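Local atomic coordinates of dihydroorotase (Saccharomyces cerevisiae S288C, PDB entry 6L0A), a protein that catalyses the zinc-dependent interconversion of N-carbamoyl-L-aspartate and (S)-dihydroorotate, the third step of de novo pyrimidine synthesis. Residues Ser257-His262 against Val277-Phe282; Leu132-His137 against Pro172-Ile177. All blocks are in the same frame, centred on the assembly; numbering follows the deposited sequence.

Interaction 1 (Ser257-His262 against Val277-Phe282); sequences SDSAPH and VYSQSF. With ZN (zinc ion), chain K; LMR ((2S)-2-hydroxybutanedioic acid), chain M.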
ATOM      1  N   SER C 257      11.062   3.937  18.190  1.00 11.05           N
ATOM      2  CA  SER C 257       9.762   3.373  17.835  1.00 14.52           C
ATOM      3  C   SER C 257       9.140   4.077  16.640  1.00 13.97           C
ATOM      4  O   SER C 257       8.399   3.456  15.866  1.00 11.71           O
ATOM      5  CB  SER C 257       8.806   3.457  19.024  1.00 12.38           C
ATOM      6  OG  SER C 257       8.490   4.801  19.336  1.00 14.23           O
ATOM      7  N   ASP C 258       9.405   5.369  16.490  1.00 11.42           N
ATOM      8  CA  ASP C 258       8.586   6.229  15.639  1.00 11.70           C
ATOM      9  C   ASP C 258       7.109   6.025  15.947  1.00 14.21           C
ATOM     10  O   ASP C 258       6.265   5.998  15.050  1.00 12.28           O
ATOM     11  CB  ASP C 258       8.866   5.994  14.150  1.00 14.73           C
ATOM     12  CG  ASP C 258       8.320   7.112  13.284  1.00 18.77           C
ATOM     13  OD1 ASP C 258       8.055   8.191  13.848  1.00 15.19           O
ATOM     14  OD2 ASP C 258       8.107   6.912  12.062  1.00 18.98           O
ATOM     15  N   SER C 259       6.787   5.843  17.229  1.00 11.23           N
ATOM     16  CA  SER C 259       5.376   5.798  17.597  1.00 13.97           C
ATOM     17  C   SER C 259       4.724   7.127  17.227  1.00 15.43           C
ATOM     18  O   SER C 259       5.192   8.194  17.639  1.00 13.08           O
ATOM     19  CB  SER C 259       5.212   5.498  19.086  1.00 14.15           C
ATOM     20  OG  SER C 259       3.842   5.549  19.441  1.00 17.15           O
ATOM     21  N   ALA C 260       3.654   7.057  16.431  1.00 11.79           N
ATOM     22  CA  ALA C 260       3.058   8.220  15.782  1.00 14.36           C
ATOM     23  C   ALA C 260       1.559   8.187  16.031  1.00 17.35           C
ATOM     24  O   ALA C 260       0.807   7.572  15.263  1.00 18.23           O
ATOM     25  CB  ALA C 260       3.355   8.229  14.284  1.00 15.83           C
ATOM     26  N   PRO C 261       1.086   8.848  17.090  1.00 16.01           N
ATOM     27  CA  PRO C 261      -0.344   8.779  17.434  1.00 17.76           C
ATOM     28  C   PRO C 261      -1.204   9.559  16.445  1.00 16.68           C
ATOM     29  O   PRO C 261      -0.936  10.725  16.148  1.00 17.07           O
ATOM     30  CB  PRO C 261      -0.406   9.399  18.838  1.00 18.91           C
ATOM     31  CG  PRO C 261       1.024   9.541  19.295  1.00 19.14           C
ATOM     32  CD  PRO C 261       1.865   9.623  18.069  1.00 19.27           C
ATOM     33  N   HIS C 262      -2.260   8.908  15.956  1.00 17.73           N
ATOM     34  CA  HIS C 262      -3.287   9.575  15.179  1.00 18.57           C
ATOM     35  C   HIS C 262      -4.661   9.171  15.694  1.00 15.26           C
ATOM     36  O   HIS C 262      -4.886   7.996  16.008  1.00 20.42           O
ATOM     37  CB  HIS C 262      -3.186   9.214  13.689  1.00 17.83           C
ATOM     38  CG  HIS C 262      -1.957   9.741  13.032  1.00 14.59           C
ATOM     39  ND1 HIS C 262      -1.808  11.066  12.696  1.00 14.28           N
ATOM     40  CD2 HIS C 262      -0.812   9.124  12.659  1.00 16.61           C
ATOM     41  CE1 HIS C 262      -0.624  11.247  12.138  1.00 14.04           C
ATOM     42  NE2 HIS C 262       0.004  10.086  12.117  1.00 12.56           N
ATOM     43  N   VAL C 277       2.225   4.597  12.842  1.00 10.78           N
ATOM     44  CA  VAL C 277       1.793   3.480  13.669  1.00 12.34           C
ATOM     45  C   VAL C 277       2.000   3.886  15.120  1.00 14.57           C
ATOM     46  O   VAL C 277       3.036   4.470  15.457  1.00 13.54           O
ATOM     47  CB  VAL C 277       2.587   2.204  13.331  1.00 14.25           C
ATOM     48  CG1 VAL C 277       2.319   1.091  14.368  1.00 13.72           C
ATOM     49  CG2 VAL C 277       2.259   1.725  11.891  1.00 14.39           C
ATOM     50  N   TYR C 278       1.016   3.586  15.975  1.00 15.81           N
ATOM     51  CA  TYR C 278       1.094   3.916  17.399  1.00 13.23           C
ATOM     52  C   TYR C 278       1.565   2.695  18.182  1.00 17.53           C
ATOM     53  O   TYR C 278       0.805   1.739  18.377  1.00 19.92           O
ATOM     54  CB  TYR C 278      -0.245   4.404  17.945  1.00 17.54           C
ATOM     55  CG  TYR C 278      -0.149   4.610  19.439  1.00 17.43           C
ATOM     56  CD1 TYR C 278       0.516   5.710  19.956  1.00 16.51           C
ATOM     57  CD2 TYR C 278      -0.663   3.671  20.329  1.00 20.90           C
ATOM     58  CE1 TYR C 278       0.642   5.900  21.338  1.00 17.47           C
ATOM     59  CE2 TYR C 278      -0.538   3.848  21.720  1.00 21.22           C
ATOM     60  CZ  TYR C 278       0.123   4.960  22.209  1.00 19.10           C
ATOM     61  OH  TYR C 278       0.249   5.143  23.581  1.00 20.04           O
ATOM     62  N   SER C 279       2.798   2.752  18.685  1.00 15.00           N
ATOM     63  CA  SER C 279       3.382   1.628  19.395  1.00 15.34           C
ATOM     64  C   SER C 279       3.782   1.954  20.831  1.00 18.04           C
ATOM     65  O   SER C 279       4.302   1.068  21.519  1.00 18.35           O
ATOM     66  CB  SER C 279       4.607   1.095  18.633  1.00 16.66           C
ATOM     67  OG  SER C 279       5.568   2.122  18.445  1.00 16.27           O
ATOM     68  N   GLN C 280       3.551   3.179  21.310  1.00 14.90           N
ATOM     69  CA  GLN C 280       4.143   3.588  22.590  1.00 15.54           C
ATOM     70  C   GLN C 280       3.653   2.725  23.746  1.00 20.58           C
ATOM     71  O   GLN C 280       4.450   2.329  24.607  1.00 16.21           O
ATOM     72  CB  GLN C 280       3.843   5.052  22.878  1.00 17.28           C
ATOM     73  CG  GLN C 280       4.892   5.707  23.761  1.00 14.88           C
ATOM     74  CD  GLN C 280       6.179   5.953  23.000  1.00 15.65           C
ATOM     75  OE1 GLN C 280       6.220   6.793  22.103  1.00 18.48           O
ATOM     76  NE2 GLN C 280       7.228   5.194  23.322  1.00 14.45           N
ATOM     77  N   SER C 281       2.350   2.422  23.782  1.00 20.23           N
ATOM     78  CA  SER C 281       1.748   1.764  24.948  1.00 21.17           C
ATOM     79  C   SER C 281       2.337   0.388  25.240  1.00 22.82           C
ATOM     80  O   SER C 281       2.223  -0.095  26.377  1.00 22.92           O
ATOM     81  CB  SER C 281       0.232   1.636  24.761  1.00 21.88           C
ATOM     82  OG  SER C 281      -0.435   2.880  24.942  1.00 18.90           O
ATOM     83  N   PHE C 282       2.950  -0.271  24.259  1.00 18.80           N
ATOM     84  CA  PHE C 282       3.515  -1.594  24.484  1.00 19.60           C
ATOM     85  C   PHE C 282       4.884  -1.711  23.846  1.00 17.02           C
ATOM     86  O   PHE C 282       5.288  -2.797  23.431  1.00 16.14           O
ATOM     87  CB  PHE C 282       2.570  -2.688  23.969  1.00 20.13           C
ATOM     88  CG  PHE C 282       1.212  -2.626  24.598  1.00 19.05           C
ATOM     89  CD1 PHE C 282       0.967  -3.268  25.803  1.00 26.96           C
ATOM     90  CD2 PHE C 282       0.193  -1.895  24.017  1.00 22.83           C
ATOM     91  CE1 PHE C 282      -0.276  -3.197  26.401  1.00 27.11           C
ATOM     92  CE2 PHE C 282      -1.051  -1.814  24.613  1.00 26.15           C
ATOM     93  CZ  PHE C 282      -1.284  -2.467  25.808  1.00 25.06           C
TER
HETATM   94 ZN    ZN K 401       9.003   9.946  13.356  1.00 50.54          ZN
HETATM   95  C1  LMR M 403       6.942   9.793  10.320  1.00 29.84           C
HETATM   96  O1A LMR M 403       7.856   9.487  11.131  1.00 25.15           O
HETATM   97  O1B LMR M 403       7.214   9.696   9.105  1.00 19.55           O
HETATM   98  C2  LMR M 403       5.543  10.280  10.763  1.00 23.39           C
HETATM   99  O2  LMR M 403       4.455   9.458  10.386  1.00 22.49           O
HETATM  100  C3  LMR M 403       5.429  10.244  12.251  1.00 30.64           C
HETATM  101  C4  LMR M 403       4.326  11.257  12.452  1.00 17.56           C
HETATM  102  O4A LMR M 403       3.122  11.047  12.075  1.00 14.00           O
HETATM  103  O4B LMR M 403       4.716  12.301  12.993  1.00 17.06           O
HETATM  104  O   HOH W   1       7.205   1.164  16.444  1.00 13.60           O
HETATM  105  O   HOH W   2       4.968   5.281  12.661  1.00 12.06           O
HETATM  106  O   HOH W   3       3.842   7.851  20.817  1.00 15.95           O
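Ser259 meets Ser279 and Gln280 through its hydroxyl, a small case of one polar atom organising a loop. With OG anti to the backbone N (chi1 176°), Ser259 OG accepts from Ser279 N at 3.1 Å and, by a weak bond, from Gln280 N at 3.0 Å. A water 2.7 Å from Ser259 OG links it to Gln280 OE1, while Gln280 NE2 is hydrogen-bonded to Asp12. Ala260 N gives a hydrogen bond to Val277 O (2.8 Å), approaching from above the carbonyl plane. Pro261 crosses Tyr278 obliquely, its CG 3.9 Å from Tyr278 CD1, and Tyr278 OH is paired with Ser281 OG (2.7 Å).

Behind Ser259 stands an ST turn, in which Ser257 OG accepts from Ser259 N at 2.9 Å; the same Asp12 carboxylate and the carbonyl of His14 are further partners of that hydroxyl. An alanine here would probably leave Ser259 N without that acceptor and take from Asp12 one of its two partners in this contact, freeing the turn to shift. Asp258 directs OD1 to a zinc ion shared with His14 and His16, Ala260 CB packs on the malate, and His262 NE2, also hydrogen-bonded to Ala275 O, reaches it by a weak bond.

The contact is buried and forms part of the wall of the zinc and malate site: it follows strand 253-255, with Pro261 and Tyr278 against helix 20-32 and strand 345-346, and leads into helix 283-293.

Interaction 2 (Leu132-His137 against Pro172-Ile177); sequences LVLNLH and PNLKII. With ZN (zinc ion), chain L.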
ATOM      1  N   LEU C 132      26.012  17.686  18.302  1.00 21.37           N
ATOM      2  CA  LEU C 132      24.592  17.391  18.191  1.00 21.52           C
ATOM      3  C   LEU C 132      24.373  16.311  17.135  1.00 20.23           C
ATOM      4  O   LEU C 132      25.179  16.142  16.217  1.00 23.13           O
ATOM      5  CB  LEU C 132      23.801  18.647  17.821  1.00 17.11           C
ATOM      6  CG  LEU C 132      23.747  19.831  18.799  1.00 20.26           C
ATOM      7  CD1 LEU C 132      23.075  21.028  18.155  1.00 19.55           C
ATOM      8  CD2 LEU C 132      23.001  19.442  20.088  1.00 21.38           C
ATOM      9  N   VAL C 133      23.258  15.579  17.269  1.00 17.42           N
ATOM     10  CA  VAL C 133      22.954  14.461  16.376  1.00 19.18           C
ATOM     11  C   VAL C 133      22.105  14.976  15.225  1.00 16.79           C
ATOM     12  O   VAL C 133      21.176  15.751  15.439  1.00 13.91           O
ATOM     13  CB  VAL C 133      22.228  13.336  17.140  1.00 16.39           C
ATOM     14  CG1 VAL C 133      21.750  12.252  16.172  1.00 15.99           C
ATOM     15  CG2 VAL C 133      23.128  12.758  18.234  1.00 17.79           C
ATOM     16  N   LEU C 134      22.421  14.566  13.999  1.00 13.51           N
ATOM     17  CA  LEU C 134      21.584  14.897  12.850  1.00 14.00           C
ATOM     18  C   LEU C 134      20.732  13.669  12.545  1.00 12.99           C
ATOM     19  O   LEU C 134      21.265  12.629  12.159  1.00 12.15           O
ATOM     20  CB  LEU C 134      22.429  15.301  11.642  1.00 13.93           C
ATOM     21  CG  LEU C 134      21.653  15.468  10.334  1.00 13.86           C
ATOM     22  CD1 LEU C 134      20.636  16.607  10.445  1.00 13.97           C
ATOM     23  CD2 LEU C 134      22.612  15.692   9.156  1.00 15.82           C
ATOM     24  N   ASN C 135      19.415  13.789  12.740  1.00 11.58           N
ATOM     25  CA  ASN C 135      18.468  12.706  12.494  1.00 10.95           C
ATOM     26  C   ASN C 135      17.874  12.874  11.106  1.00 10.65           C
ATOM     27  O   ASN C 135      17.318  13.923  10.797  1.00 11.64           O
ATOM     28  CB  ASN C 135      17.344  12.723  13.525  1.00  9.43           C
ATOM     29  CG  ASN C 135      17.855  12.856  14.942  1.00 16.54           C
ATOM     30  OD1 ASN C 135      17.919  13.955  15.489  1.00 16.23           O
ATOM     31  ND2 ASN C 135      18.178  11.732  15.553  1.00 13.91           N
ATOM     32  N   LEU C 136      17.954  11.831  10.290  1.00 10.28           N
ATOM     33  CA  LEU C 136      17.488  11.899   8.916  1.00 12.43           C
ATOM     34  C   LEU C 136      16.291  10.973   8.733  1.00 12.67           C
ATOM     35  O   LEU C 136      16.385   9.780   9.024  1.00 13.44           O
ATOM     36  CB  LEU C 136      18.606  11.507   7.956  1.00 13.27           C
ATOM     37  CG  LEU C 136      19.867  12.373   8.009  1.00 13.66           C
ATOM     38  CD1 LEU C 136      20.930  11.782   7.114  1.00 16.81           C
ATOM     39  CD2 LEU C 136      19.530  13.809   7.600  1.00 14.46           C
ATOM     40  N   HIS C 137      15.175  11.525   8.269  1.00 11.05           N
ATOM     41  CA  HIS C 137      14.146  10.721   7.618  1.00 12.85           C
ATOM     42  C   HIS C 137      14.648  10.508   6.201  1.00 10.66           C
ATOM     43  O   HIS C 137      14.504  11.377   5.339  1.00 13.55           O
ATOM     44  CB  HIS C 137      12.787  11.414   7.634  1.00 12.50           C
ATOM     45  CG  HIS C 137      11.693  10.576   7.053  1.00 14.50           C
ATOM     46  ND1 HIS C 137      10.578  10.196   7.775  1.00 15.22           N
ATOM     47  CD2 HIS C 137      11.551  10.027   5.822  1.00 14.91           C
ATOM     48  CE1 HIS C 137       9.792   9.461   7.008  1.00 15.35           C
ATOM     49  NE2 HIS C 137      10.358   9.342   5.818  1.00 12.75           N
ATOM     50  N   PRO C 172      32.577  14.477   8.778  1.00 25.80           N
ATOM     51  CA  PRO C 172      32.973  13.155   9.297  1.00 26.84           C
ATOM     52  C   PRO C 172      32.897  13.015  10.812  1.00 26.14           C
ATOM     53  O   PRO C 172      32.917  11.881  11.304  1.00 26.62           O
ATOM     54  CB  PRO C 172      34.419  13.011   8.801  1.00 32.80           C
ATOM     55  CG  PRO C 172      34.909  14.421   8.720  1.00 25.37           C
ATOM     56  CD  PRO C 172      33.730  15.235   8.255  1.00 29.17           C
ATOM     57  N   ASN C 173      32.813  14.109  11.565  1.00 23.90           N
ATOM     58  CA  ASN C 173      32.701  14.041  13.016  1.00 29.98           C
ATOM     59  C   ASN C 173      31.268  14.177  13.506  1.00 28.16           C
ATOM     60  O   ASN C 173      31.026  14.073  14.716  1.00 28.91           O
ATOM     61  CB  ASN C 173      33.567  15.119  13.672  1.00 29.98           C
ATOM     62  CG  ASN C 173      35.047  14.908  13.417  1.00 39.76           C
ATOM     63  OD1 ASN C 173      35.544  13.781  13.473  1.00 37.21           O
ATOM     64  ND2 ASN C 173      35.758  15.993  13.128  1.00 44.65           N
ATOM     65  N   LEU C 174      30.319  14.396  12.600  1.00 24.64           N
ATOM     66  CA  LEU C 174      28.921  14.585  12.972  1.00 21.67           C
ATOM     67  C   LEU C 174      28.254  13.238  13.225  1.00 23.43           C
ATOM     68  O   LEU C 174      28.332  12.333  12.391  1.00 22.43           O
ATOM     69  CB  LEU C 174      28.197  15.349  11.860  1.00 21.29           C
ATOM     70  CG  LEU C 174      26.696  15.623  11.959  1.00 21.07           C
ATOM     71  CD1 LEU C 174      26.408  16.479  13.178  1.00 19.46           C
ATOM     72  CD2 LEU C 174      26.177  16.296  10.687  1.00 17.87           C
ATOM     73  N   LYS C 175      27.595  13.102  14.375  1.00 19.67           N
ATOM     74  CA  LYS C 175      26.757  11.935  14.611  1.00 19.13           C
ATOM     75  C   LYS C 175      25.505  12.036  13.745  1.00 17.88           C
ATOM     76  O   LYS C 175      24.794  13.047  13.780  1.00 16.56           O
ATOM     77  CB  LYS C 175      26.387  11.837  16.095  1.00 18.06           C
ATOM     78  CG  LYS C 175      27.537  11.366  16.981  1.00 21.70           C
ATOM     79  CD  LYS C 175      27.084  11.066  18.408  1.00 21.59           C
ATOM     80  CE  LYS C 175      27.028  12.320  19.280  1.00 32.88           C
ATOM     81  NZ  LYS C 175      26.692  12.010  20.710  1.00 30.83           N
ATOM     82  N   ILE C 176      25.257  11.009  12.937  1.00 17.12           N
ATOM     83  CA  ILE C 176      24.129  10.991  12.012  1.00 14.89           C
ATOM     84  C   ILE C 176      23.366   9.692  12.215  1.00 14.84           C
ATOM     85  O   ILE C 176      23.967   8.617  12.317  1.00 14.90           O
ATOM     86  CB  ILE C 176      24.583  11.118  10.545  1.00 19.11           C
ATOM     87  CG1 ILE C 176      25.324  12.427  10.295  1.00 16.75           C
ATOM     88  CG2 ILE C 176      23.391  11.019   9.590  1.00 16.57           C
ATOM     89  CD1 ILE C 176      25.949  12.488   8.904  1.00 20.79           C
ATOM     90  N   ILE C 177      22.044   9.780  12.260  1.00 12.27           N
ATOM     91  CA  ILE C 177      21.213   8.593  12.362  1.00 12.16           C
ATOM     92  C   ILE C 177      20.309   8.511  11.146  1.00 10.98           C
ATOM     93  O   ILE C 177      19.575   9.458  10.842  1.00 11.88           O
ATOM     94  CB  ILE C 177      20.366   8.574  13.646  1.00 14.93           C
ATOM     95  CG1 ILE C 177      21.259   8.636  14.886  1.00 15.52           C
ATOM     96  CG2 ILE C 177      19.508   7.299  13.675  1.00 13.91           C
ATOM     97  CD1 ILE C 177      20.484   8.669  16.185  1.00 16.23           C
TER
HETATM   98 ZN    ZN L 402       9.795   9.348   9.845  1.00 39.90          ZN
HETATM   99  O   HOH W   4      27.687  15.064  16.509  1.00 24.24           O
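Lys175 O is approached by two groups of the neighbouring strand: Leu134 N donates to it at 2.8 Å in a nearly straight bond (175° at the hydrogen), and Val133 CA adds a CA-H...O contact at 3.5 Å. The same pattern recurs one step on in the opposite sense, where Leu134 O accepts from Ile177 N at 3.0 Å and lies 3.3 Å from Ile176 CA. Leu136 N then closes the ladder on Ile177 O, nearly along the C=O axis, so Leu134 pairs with Ile176 and Asn135 with Ile177 in parallel register. Before the ladder begins, a water bridges Leu132 O and Lys175 N.

The two faces differ. On one, Leu136 CD1 presses on Ile176 CG2 at 3.6 Å, and Leu134 CD2 touches Leu174 CD2; helices 121-130 and 156-170 pack over these side chains. On the other, Ile177 has CG1 anti to its own carbonyl carbon (chi1 -59°) and an extended chain, and its CD1 rests 3.8 Å from Val133 CG1 and beside Asn135 ND2. Asn135 lies side by side with Ile177, but its polar ends are engaged by Tyr39, Glu179 and Tyr312. CB and CE of Lys175 both touch Val133 CG2, while NZ forms a salt bridge with Glu313.

Strand 133-136, helix 156-170 and strand 175-178 form a beta-alpha-beta unit of the TIM-barrel fold. Next after Leu136, His137 ND1 binds a zinc ion that His180 also binds. The chemistry is therefore divided: backbone bonds and hydrocarbon packing fix the strands, which present their metal ligands from the same end.

Followed from the N terminus, the chain first reaches interaction 2, where strand 133-136 and strand 175-178 pair after an excursion through helix 156-170. That contact is complete before interaction 1 begins, so the two run in series and neither nest nor cross. After strand 205-209 and then strand 253-255, the last of the four parallel strands that begin with 133-136, 257-262 meets 277-282, closing a much shorter loop of 14 residues without helix or strand. The centres of interactions 1 and 2 are about 23 Å apart, yet their nearest atoms come within about 6 Å. The common ground is the two-zinc site with its malate: interaction 1 supplies a ligand of one ion and interaction 2 a ligand of the other.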